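Local coordinates for putative endonuclease/exonuclease/phosphatase family protein (Bacteroides vulgatus ATCC 8482, PDB 3G6S) that probably hydrolyses phosphodiester bonds of nucleic acids, as a nuclease of the DNase I-like endonuclease/exonuclease/phosphatase family, at residues N22-Y25 with R26-R29; V30-F33 with I34-H37; A146-Q149 with S150-I154; A178-A181 with Y182-T186. One frame throughout, in Å; residues are numbered along the deposited sequence.

Contact 1 (N22-Y25 with R26-R29); sequences NWQY and RKDR
With chi1 at 169°, Trp23 holds its indole beside its own carbonyl carbon, where Lys27, its CG turned anti to its carbonyl carbon, sets that methylene on the ring face. The two meet in the turn by which the loop after strand 2-10 winds into helix 27-36 of this DNase I-like fold. Lys27 CG stands 3.5 Å from the centroid of the five-membered ring of Trp23, 24° off its normal, a CH-pi contact. The side chains cross at about a right angle, and the indole N-H is spent on Asp54 of helix 49-58. Farther out, Lys27 runs alongside Gln24 in the same direction, its CE 3.6 Å from Gln24 OE1. Arg26 comes to the rim of the indole instead: NH1 lies near the ring plane, 3.6 Å from Trp23 CE3, with ring and guanidinium 72° apart, so the groups do not stack. Trp23 CA lies over one guanidinium face, 3.6 Å from Arg26 NH2. Main-chain oxygens of Asn21, Ile11, Leu248 and Arg12 take up the N-H groups of this buried charge. Arg26 N and Lys27 N both bond to Trp23 O, whose place is less sure. Arg29 gives NE to Leu247 O. Tyr25 O lies over the face of the Arg29 guanidinium, 2.9 Å from NH2, at an angle too poor for a hydrogen bond.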
loop_
_atom_site.group_PDB
_atom_site.type_symbol
_atom_site.label_atom_id
_atom_site.label_comp_id
_atom_site.label_asym_id
_atom_site.label_seq_id
_atom_site.Cartn_x
_atom_site.Cartn_y
_atom_site.Cartn_z
ATOM N N ASN A 22 -8.596 -13.391 -14.159
ATOM C CA ASN A 22 -8.526 -14.022 -12.847
ATOM C C ASN A 22 -7.100 -14.068 -12.318
ATOM O O ASN A 22 -6.136 -14.111 -13.084
ATOM C CB ASN A 22 -9.086 -15.447 -12.890
ATOM C CG ASN A 22 -9.017 -16.136 -11.533
ATOM O OD1 ASN A 22 -9.647 -15.697 -10.565
ATOM N ND2 ASN A 22 -8.245 -17.209 -11.454
ATOM N N TRP A 23 -6.987 -14.069 -10.995
ATOM C CA TRP A 23 -5.703 -14.106 -10.318
ATOM C C TRP A 23 -4.783 -15.225 -10.801
ATOM O O TRP A 23 -3.556 -15.078 -10.799
ATOM C CB TRP A 23 -5.922 -14.235 -8.809
ATOM C CG TRP A 23 -4.681 -14.536 -8.057
ATOM C CD1 TRP A 23 -4.333 -15.724 -7.503
ATOM C CD2 TRP A 23 -3.598 -13.635 -7.798
ATOM N NE1 TRP A 23 -3.095 -15.626 -6.910
ATOM C CE2 TRP A 23 -2.623 -14.354 -7.078
ATOM C CE3 TRP A 23 -3.359 -12.291 -8.108
ATOM C CZ2 TRP A 23 -1.421 -13.769 -6.657
ATOM C CZ3 TRP A 23 -2.161 -11.708 -7.688
ATOM C CH2 TRP A 23 -1.209 -12.450 -6.971
ATOM N N GLN A 24 -5.366 -16.344 -11.212
ATOM C CA GLN A 24 -4.559 -17.464 -11.683
ATOM C C GLN A 24 -3.716 -17.100 -12.909
ATOM O O GLN A 24 -2.614 -17.620 -13.076
ATOM C CB GLN A 24 -5.452 -18.671 -11.996
ATOM C CG GLN A 24 -6.209 -19.229 -10.781
ATOM C CD GLN A 24 -5.299 -19.514 -9.586
ATOM O OE1 GLN A 24 -4.256 -20.158 -9.725
ATOM N NE2 GLN A 24 -5.701 -19.045 -8.406
ATOM N N TYR A 25 -4.219 -16.197 -13.749
ATOM C CA TYR A 25 -3.494 -15.793 -14.952
ATOM C C TYR A 25 -2.585 -14.584 -14.733
ATOM O O TYR A 25 -1.909 -14.135 -15.656
ATOM C CB TYR A 25 -4.481 -15.479 -16.088
ATOM C CG TYR A 25 -5.509 -16.561 -16.332
ATOM C CD1 TYR A 25 -5.120 -17.854 -16.685
ATOM C CD2 TYR A 25 -6.869 -16.303 -16.166
ATOM C CE1 TYR A 25 -6.061 -18.870 -16.861
ATOM C CE2 TYR A 25 -7.820 -17.309 -16.340
ATOM C CZ TYR A 25 -7.411 -18.591 -16.684
ATOM O OH TYR A 25 -8.345 -19.596 -16.814
ATOM N N ARG A 26 -2.554 -14.068 -13.508
ATOM C CA ARG A 26 -1.745 -12.900 -13.205
ATOM C C ARG A 26 -0.673 -13.182 -12.167
ATOM O O ARG A 26 0.307 -12.439 -12.064
ATOM C CB ARG A 26 -2.661 -11.769 -12.741
ATOM C CG ARG A 26 -3.747 -11.476 -13.762
ATOM C CD ARG A 26 -4.596 -10.266 -13.416
ATOM N NE ARG A 26 -5.588 -10.521 -12.368
ATOM C CZ ARG A 26 -5.382 -10.326 -11.070
ATOM N NH1 ARG A 26 -4.208 -9.878 -10.638
ATOM N NH2 ARG A 26 -6.364 -10.545 -10.207
ATOM N N LYS A 27 -0.869 -14.264 -11.413
ATOM C CA LYS A 27 0.052 -14.700 -10.359
ATOM C C LYS A 27 1.522 -14.509 -10.721
ATOM O O LYS A 27 2.236 -13.775 -10.050
ATOM C CB LYS A 27 -0.143 -16.186 -10.041
ATOM C CG LYS A 27 -1.514 -16.602 -9.529
ATOM C CD LYS A 27 -1.459 -18.011 -8.897
ATOM C CE LYS A 27 -0.821 -19.051 -9.822
ATOM N NZ LYS A 27 -0.485 -20.295 -9.086
ATOM N N ASP A 28 1.969 -15.198 -11.769
ATOM C CA ASP A 28 3.354 -15.127 -12.194
ATOM C C ASP A 28 3.769 -13.751 -12.666
ATOM O O ASP A 28 4.869 -13.290 -12.341
ATOM C CB ASP A 28 3.623 -16.157 -13.283
ATOM C CG ASP A 28 3.756 -17.566 -12.725
ATOM O OD1 ASP A 28 2.862 -17.987 -11.950
ATOM O OD2 ASP A 28 4.750 -18.255 -13.054
ATOM N N ARG A 29 2.900 -13.091 -13.428
ATOM C CA ARG A 29 3.200 -11.756 -13.933
ATOM C C ARG A 29 3.477 -10.788 -12.779
ATOM O O ARG A 29 4.415 -9.998 -12.848
ATOM C CB ARG A 29 2.032 -11.237 -14.787
ATOM C CG ARG A 29 1.807 -12.003 -16.079
ATOM C CD ARG A 29 1.091 -11.146 -17.117
ATOM N NE ARG A 29 -0.359 -11.099 -16.943
ATOM C CZ ARG A 29 -1.211 -11.949 -17.511
ATOM N NH1 ARG A 29 -0.757 -12.923 -18.295
ATOM N NH2 ARG A 29 -2.519 -11.820 -17.305
#

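Contact 2 (V30-F33 with I34-H37); sequences VCQF and IKDH
Ile34 starts the last turns of helix 27-36 by bonding N to Val30 O, while its CD1 meets Val30 CG1 at 4.3 Å. This apolar pair lies on the buried side of the helix. Lys35 follows, N bonded to Cys31 O, and its aliphatic chain, bent at three successive torsions, curls past that same oxygen before NZ reaches a weak bond with Gly58 O. Asp36 is held twice by Gln32, one turn back. Its N meets Gln32 O at 2.8 Å, and its OD1 accepts from Gln32 NE2, also at 2.8 Å and nearly straight (167°). The carboxylate oxygen lies in the amide plane of Gln32, whereas the amide nitrogen approaches from above the carboxylate plane; the bend of Gln32 at chi2 (54°) brings its amide there. His37 ends the walk just past the helix. Its imidazole lies over one face of the Phe33 ring in an offset stack, centroids 4.1 Å apart and planes at 28°. Phe33 O receives two donors from this one residue, His37 N at 2.9 Å and His37 ND1 at 3.2 Å. A leucine in place of His37 would probably leave Phe33 O without the ring N-H and the Phe33 ring without its flat partner. In the beta-alpha-beta crossover from strand 2-10 to strand 41-45, Val30 and Ile34 rest on Met44, Phe33 touches Pro240 and Leu248, and His37 O bonds to Arg5 of strand 2-10.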
loop_
_atom_site.group_PDB
_atom_site.type_symbol
_atom_site.label_atom_id
_atom_site.label_comp_id
_atom_site.label_asym_id
_atom_site.label_seq_id
_atom_site.Cartn_x
_atom_site.Cartn_y
_atom_site.Cartn_z
ATOM N N VAL A 30 2.665 -10.861 -11.720
ATOM C CA VAL A 30 2.831 -9.986 -10.556
ATOM C C VAL A 30 4.136 -10.261 -9.794
ATOM O O VAL A 30 4.877 -9.327 -9.467
ATOM C CB VAL A 30 1.634 -10.107 -9.576
ATOM C CG1 VAL A 30 1.864 -9.213 -8.363
ATOM C CG2 VAL A 30 0.344 -9.694 -10.278
ATOM N N CYS A 31 4.415 -11.532 -9.513
ATOM C CA CYS A 31 5.650 -11.905 -8.817
ATOM C C CYS A 31 6.864 -11.453 -9.628
ATOM O O CYS A 31 7.821 -10.891 -9.084
ATOM C CB CYS A 31 5.757 -13.425 -8.633
ATOM S SG CYS A 31 4.506 -14.172 -7.573
ATOM N N GLN A 32 6.823 -11.711 -10.933
ATOM C CA GLN A 32 7.924 -11.355 -11.808
ATOM C C GLN A 32 8.199 -9.862 -11.771
ATOM O O GLN A 32 9.347 -9.438 -11.671
ATOM C CB GLN A 32 7.636 -11.812 -13.244
ATOM C CG GLN A 32 8.900 -12.002 -14.077
ATOM C CD GLN A 32 9.900 -12.944 -13.400
ATOM O OE1 GLN A 32 9.594 -14.115 -13.135
ATOM N NE2 GLN A 32 11.097 -12.433 -13.110
ATOM N N PHE A 33 7.143 -9.063 -11.847
ATOM C CA PHE A 33 7.285 -7.607 -11.818
ATOM C C PHE A 33 8.064 -7.183 -10.564
ATOM O O PHE A 33 9.024 -6.411 -10.641
ATOM C CB PHE A 33 5.899 -6.960 -11.817
ATOM C CG PHE A 33 5.928 -5.469 -11.839
ATOM C CD1 PHE A 33 6.003 -4.781 -13.040
ATOM C CD2 PHE A 33 5.877 -4.746 -10.653
ATOM C CE1 PHE A 33 6.023 -3.390 -13.060
ATOM C CE2 PHE A 33 5.897 -3.353 -10.661
ATOM C CZ PHE A 33 5.971 -2.674 -11.868
ATOM N N ILE A 34 7.646 -7.710 -9.415
ATOM C CA ILE A 34 8.282 -7.415 -8.136
ATOM C C ILE A 34 9.774 -7.740 -8.142
ATOM O O ILE A 34 10.595 -6.880 -7.814
ATOM C CB ILE A 34 7.587 -8.189 -6.995
ATOM C CG1 ILE A 34 6.118 -7.749 -6.906
ATOM C CG2 ILE A 34 8.303 -7.944 -5.669
ATOM C CD1 ILE A 34 5.297 -8.519 -5.879
ATOM N N LYS A 35 10.137 -8.968 -8.508
ATOM C CA LYS A 35 11.555 -9.334 -8.544
ATOM C C LYS A 35 12.321 -8.541 -9.607
ATOM O O LYS A 35 13.447 -8.125 -9.368
ATOM C CB LYS A 35 11.732 -10.841 -8.800
ATOM C CG LYS A 35 11.323 -11.737 -7.635
ATOM C CD LYS A 35 10.068 -12.555 -7.950
ATOM C CE LYS A 35 10.386 -13.818 -8.740
ATOM N NZ LYS A 35 11.290 -14.732 -7.978
ATOM N N ASP A 36 11.710 -8.336 -10.773
ATOM C CA ASP A 36 12.347 -7.592 -11.864
ATOM C C ASP A 36 12.710 -6.162 -11.447
ATOM O O ASP A 36 13.846 -5.714 -11.651
ATOM C CB ASP A 36 11.427 -7.500 -13.087
ATOM C CG ASP A 36 11.417 -8.773 -13.925
ATOM O OD1 ASP A 36 12.002 -9.809 -13.502
ATOM O OD2 ASP A 36 10.807 -8.733 -15.020
ATOM N N HIS A 37 11.741 -5.436 -10.889
ATOM C CA HIS A 37 11.984 -4.066 -10.471
ATOM C C HIS A 37 12.683 -3.995 -9.128
ATOM O O HIS A 37 12.910 -2.910 -8.597
ATOM C CB HIS A 37 10.674 -3.288 -10.429
ATOM C CG HIS A 37 10.131 -2.964 -11.787
ATOM N ND1 HIS A 37 9.568 -3.914 -12.607
ATOM C CD2 HIS A 37 10.111 -1.802 -12.482
ATOM C CE1 HIS A 37 9.224 -3.354 -13.755
ATOM N NE2 HIS A 37 9.543 -2.074 -13.704
#

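Contact 3 (A146-Q149 with S150-I154); sequences ARRQ and SALLI
Ser150 grips Ala146 O twice, through N at 2.8 Å and through OG at 2.9 Å. The hydroxyl can do so because chi1 of -71° swings OG anti to its own carbonyl carbon, back toward the preceding turn of helix 144-161, the helix of the beta-alpha-beta crossover joining strands 131-138 and 167-172; it arrives from above the carbonyl plane, 43° out of it. Single backbone bonds follow: Ala151 N reaches Arg147 O, Leu152 N reaches Arg148 O at 3.3 Å, and Leu153 N reaches Gln149 O at 2.8 Å. The long polar side chains find partners beyond this stretch. Arg147 NH1 gives to Asp140 O, Gln149 NE2 gives to Glu145 OE2 one turn earlier, and Arg148 NE makes a long, weak ion pair with Asp180 OD2 of the neighbouring helix 180-186. What Arg148 offers locally is its aliphatic part, which runs alongside Leu152, CG 4.0 Å from Leu152 CD1. Ile154 packs on Val135 and Thr137 of strand 131-138. Because the hydroxyl of buried Ser150 spends its proton inside the helix, it probably needs no partner from Leu98 or Phe139, against which Ser150 packs.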
loop_
_atom_site.group_PDB
_atom_site.type_symbol
_atom_site.label_atom_id
_atom_site.label_comp_id
_atom_site.label_asym_id
_atom_site.label_seq_id
_atom_site.Cartn_x
_atom_site.Cartn_y
_atom_site.Cartn_z
ATOM N N ALA A 146 -15.558 8.044 7.546
ATOM C CA ALA A 146 -14.638 6.949 7.848
ATOM C C ALA A 146 -13.259 7.243 7.273
ATOM O O ALA A 146 -12.239 6.999 7.926
ATOM C CB ALA A 146 -15.164 5.639 7.287
ATOM N N ARG A 147 -13.225 7.774 6.053
ATOM C CA ARG A 147 -11.948 8.089 5.433
ATOM C C ARG A 147 -11.182 9.152 6.205
ATOM O O ARG A 147 -9.974 9.011 6.427
ATOM C CB ARG A 147 -12.132 8.541 3.985
ATOM C CG ARG A 147 -12.248 7.393 3.006
ATOM C CD ARG A 147 -12.013 7.876 1.596
ATOM N NE ARG A 147 -12.974 8.892 1.172
ATOM C CZ ARG A 147 -14.237 8.640 0.840
ATOM N NH1 ARG A 147 -14.707 7.401 0.883
ATOM N NH2 ARG A 147 -15.027 9.630 0.445
ATOM N N ARG A 148 -11.876 10.210 6.617
ATOM C CA ARG A 148 -11.225 11.278 7.360
ATOM C C ARG A 148 -10.683 10.743 8.679
ATOM O O ARG A 148 -9.586 11.113 9.102
ATOM C CB ARG A 148 -12.194 12.425 7.649
ATOM C CG ARG A 148 -11.566 13.500 8.535
ATOM C CD ARG A 148 -12.572 14.516 9.072
ATOM N NE ARG A 148 -12.896 15.581 8.125
ATOM C CZ ARG A 148 -13.488 16.723 8.477
ATOM N NH1 ARG A 148 -13.813 16.931 9.747
ATOM N NH2 ARG A 148 -13.760 17.657 7.569
ATOM N N GLN A 149 -11.452 9.870 9.324
ATOM C CA GLN A 149 -11.038 9.296 10.596
ATOM C C GLN A 149 -9.888 8.321 10.434
ATOM O O GLN A 149 -8.975 8.284 11.263
ATOM C CB GLN A 149 -12.214 8.594 11.287
ATOM C CG GLN A 149 -13.267 9.540 11.841
ATOM C CD GLN A 149 -12.656 10.665 12.666
ATOM O OE1 GLN A 149 -11.826 10.426 13.547
ATOM N NE2 GLN A 149 -13.064 11.899 12.380
ATOM N N SER A 150 -9.939 7.522 9.373
ATOM C CA SER A 150 -8.888 6.539 9.102
ATOM C C SER A 150 -7.530 7.226 8.949
ATOM O O SER A 150 -6.509 6.711 9.410
ATOM C CB SER A 150 -9.211 5.757 7.826
ATOM O OG SER A 150 -10.305 4.887 8.036
ATOM N N ALA A 151 -7.537 8.391 8.302
ATOM C CA ALA A 151 -6.324 9.162 8.084
ATOM C C ALA A 151 -5.755 9.675 9.406
ATOM O O ALA A 151 -4.571 9.506 9.692
ATOM C CB ALA A 151 -6.614 10.317 7.149
ATOM N N LEU A 152 -6.602 10.300 10.215
ATOM C CA LEU A 152 -6.165 10.821 11.503
ATOM C C LEU A 152 -5.685 9.675 12.393
ATOM O O LEU A 152 -4.717 9.820 13.134
ATOM C CB LEU A 152 -7.313 11.573 12.184
ATOM C CG LEU A 152 -7.709 12.874 11.478
ATOM C CD1 LEU A 152 -9.175 13.213 11.725
ATOM C CD2 LEU A 152 -6.801 13.977 11.946
ATOM N N LEU A 153 -6.356 8.534 12.302
ATOM C CA LEU A 153 -5.994 7.378 13.102
ATOM C C LEU A 153 -4.588 6.899 12.754
ATOM O O LEU A 153 -3.788 6.597 13.639
ATOM C CB LEU A 153 -7.011 6.259 12.874
ATOM C CG LEU A 153 -6.693 4.861 13.413
ATOM C CD1 LEU A 153 -6.510 4.899 14.920
ATOM C CD2 LEU A 153 -7.820 3.920 13.029
ATOM N N ILE A 154 -4.285 6.841 11.464
ATOM C CA ILE A 154 -2.969 6.406 11.018
ATOM C C ILE A 154 -1.891 7.349 11.539
ATOM O O ILE A 154 -0.863 6.901 12.049
ATOM C CB ILE A 154 -2.919 6.325 9.475
ATOM C CG1 ILE A 154 -3.796 5.164 9.006
ATOM C CG2 ILE A 154 -1.473 6.144 8.985
ATOM C CD1 ILE A 154 -4.030 5.123 7.508
#

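Contact 4 (A178-A181 with Y182-T186); sequences ASDA and YETIT
Tyr182, whose CB meets Ser179 OG at 3.4 Å, carries the hydroxyl of Thr186 over one face of its ring. The phenol leads away from the contact, meets the Phe225 ring with planes about 55° apart, and bonds through OH to Asp194. The other flat group, the Asp180 carboxylate, touches Thr184 obliquely, OD2 lying 3.4 Å from Thr184 CG2. Ser179 is the N-cap of helix 180-186: its OG accepts from Tyr182 N at 3.3 Å and also bonds to Thr176 O, so the helix start is tied to the loop before it. Thr184 holds OG1 between its backbone N and carbonyl carbon (chi1 85°), from where it gives a hydrogen bond to Ala181 O, 3.1 Å away and tilted 21° from the carbonyl plane. The same oxygen draws weak bonds from Thr184 N and Ile185 N. Thr186 OG1 gives to Tyr182 O at 2.8 Å, four residues back rather than three, so two threonine hydroxyls serve main-chain oxygens of this short helix. With a valine in place of Thr184 that hydroxyl is gone, and Ala181 O would probably be left to its weak backbone donors. The helix packs on helix 144-161, where Ala181 meets Arg147 while Thr184 and Ile185 meet Ala151, and on strand 224-228, where Ile185 and Thr186 rest on Phe227.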
loop_
_atom_site.group_PDB
_atom_site.type_symbol
_atom_site.label_atom_id
_atom_site.label_comp_id
_atom_site.label_asym_id
_atom_site.label_seq_id
_atom_site.Cartn_x
_atom_site.Cartn_y
_atom_site.Cartn_z
ATOM N N ALA A 178 -8.185 15.391 -5.003
ATOM C CA ALA A 178 -9.215 16.410 -4.825
ATOM C C ALA A 178 -10.167 16.087 -3.670
ATOM O O ALA A 178 -11.035 16.887 -3.340
ATOM C CB ALA A 178 -10.008 16.581 -6.122
ATOM N N SER A 179 -10.011 14.917 -3.059
ATOM C CA SER A 179 -10.882 14.540 -1.957
ATOM C C SER A 179 -10.463 15.261 -0.689
ATOM O O SER A 179 -9.438 15.946 -0.659
ATOM C CB SER A 179 -10.825 13.031 -1.721
ATOM O OG SER A 179 -9.534 12.617 -1.321
ATOM N N ASP A 180 -11.257 15.095 0.364
ATOM C CA ASP A 180 -10.942 15.725 1.632
ATOM C C ASP A 180 -9.995 14.829 2.419
ATOM O O ASP A 180 -9.117 15.312 3.123
ATOM C CB ASP A 180 -12.217 15.990 2.443
ATOM C CG ASP A 180 -12.435 14.969 3.538
ATOM O OD1 ASP A 180 -12.904 13.844 3.235
ATOM O OD2 ASP A 180 -12.123 15.285 4.712
ATOM N N ALA A 181 -10.168 13.518 2.303
ATOM C CA ALA A 181 -9.291 12.602 3.022
ATOM C C ALA A 181 -7.852 12.878 2.597
ATOM O O ALA A 181 -6.935 12.853 3.414
ATOM C CB ALA A 181 -9.664 11.146 2.728
ATOM N N TYR A 182 -7.649 13.145 1.315
ATOM C CA TYR A 182 -6.310 13.432 0.841
ATOM C C TYR A 182 -5.810 14.699 1.504
ATOM O O TYR A 182 -4.623 14.832 1.804
ATOM C CB TYR A 182 -6.305 13.613 -0.672
ATOM C CG TYR A 182 -4.973 14.052 -1.224
ATOM C CD1 TYR A 182 -4.596 15.402 -1.212
ATOM C CD2 TYR A 182 -4.107 13.132 -1.804
ATOM C CE1 TYR A 182 -3.398 15.819 -1.777
ATOM C CE2 TYR A 182 -2.905 13.540 -2.368
ATOM C CZ TYR A 182 -2.561 14.876 -2.357
ATOM O OH TYR A 182 -1.395 15.261 -2.973
ATOM N N GLU A 183 -6.724 15.632 1.732
ATOM C CA GLU A 183 -6.363 16.898 2.342
ATOM C C GLU A 183 -6.097 16.773 3.845
ATOM O O GLU A 183 -5.267 17.501 4.385
ATOM C CB GLU A 183 -7.467 17.919 2.071
ATOM C CG GLU A 183 -7.055 19.354 2.299
ATOM C CD GLU A 183 -7.934 20.038 3.322
ATOM O OE1 GLU A 183 -7.768 21.258 3.541
ATOM O OE2 GLU A 183 -8.795 19.349 3.912
ATOM N N THR A 184 -6.776 15.847 4.519
ATOM C CA THR A 184 -6.564 15.685 5.956
ATOM C C THR A 184 -5.176 15.120 6.287
ATOM O O THR A 184 -4.602 15.464 7.317
ATOM C CB THR A 184 -7.639 14.780 6.627
ATOM O OG1 THR A 184 -7.268 13.403 6.495
ATOM C CG2 THR A 184 -9.002 14.998 5.989
ATOM N N ILE A 185 -4.629 14.254 5.435
ATOM C CA ILE A 185 -3.296 13.715 5.714
ATOM C C ILE A 185 -2.205 14.565 5.090
ATOM O O ILE A 185 -1.030 14.421 5.419
ATOM C CB ILE A 185 -3.116 12.274 5.208
ATOM C CG1 ILE A 185 -3.849 12.079 3.893
ATOM C CG2 ILE A 185 -3.578 11.299 6.261
ATOM C CD1 ILE A 185 -3.896 10.635 3.449
ATOM N N THR A 186 -2.605 15.453 4.190
ATOM C CA THR A 186 -1.681 16.336 3.502
ATOM C C THR A 186 -1.552 17.675 4.231
ATOM O O THR A 186 -0.495 18.304 4.191
ATOM C CB THR A 186 -2.166 16.573 2.050
ATOM O OG1 THR A 186 -1.971 15.376 1.292
ATOM C CG2 THR A 186 -1.411 17.707 1.379
#

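Overall arrangement
From the N terminus, contact 1 closes the turn between strand 2-10 and helix 27-36, and contact 2 continues at once along that helix toward strand 41-45; Trp23 CZ3 touches Val30 CG2 where they adjoin. Contact 3 follows in helix 144-161, between strands 131-138 and 167-172, and contact 4 begins helix 180-186 shortly after. All four are local and in series, so none nests or crosses. Contacts 3 and 4 meet side by side through neighbouring helices, by packing and one long, weak ion pair. The first pair belongs with the seven-stranded sheet and the second with the six-stranded one, on opposite sides of the chain's centre, contact centres 31 to 33 Å apart.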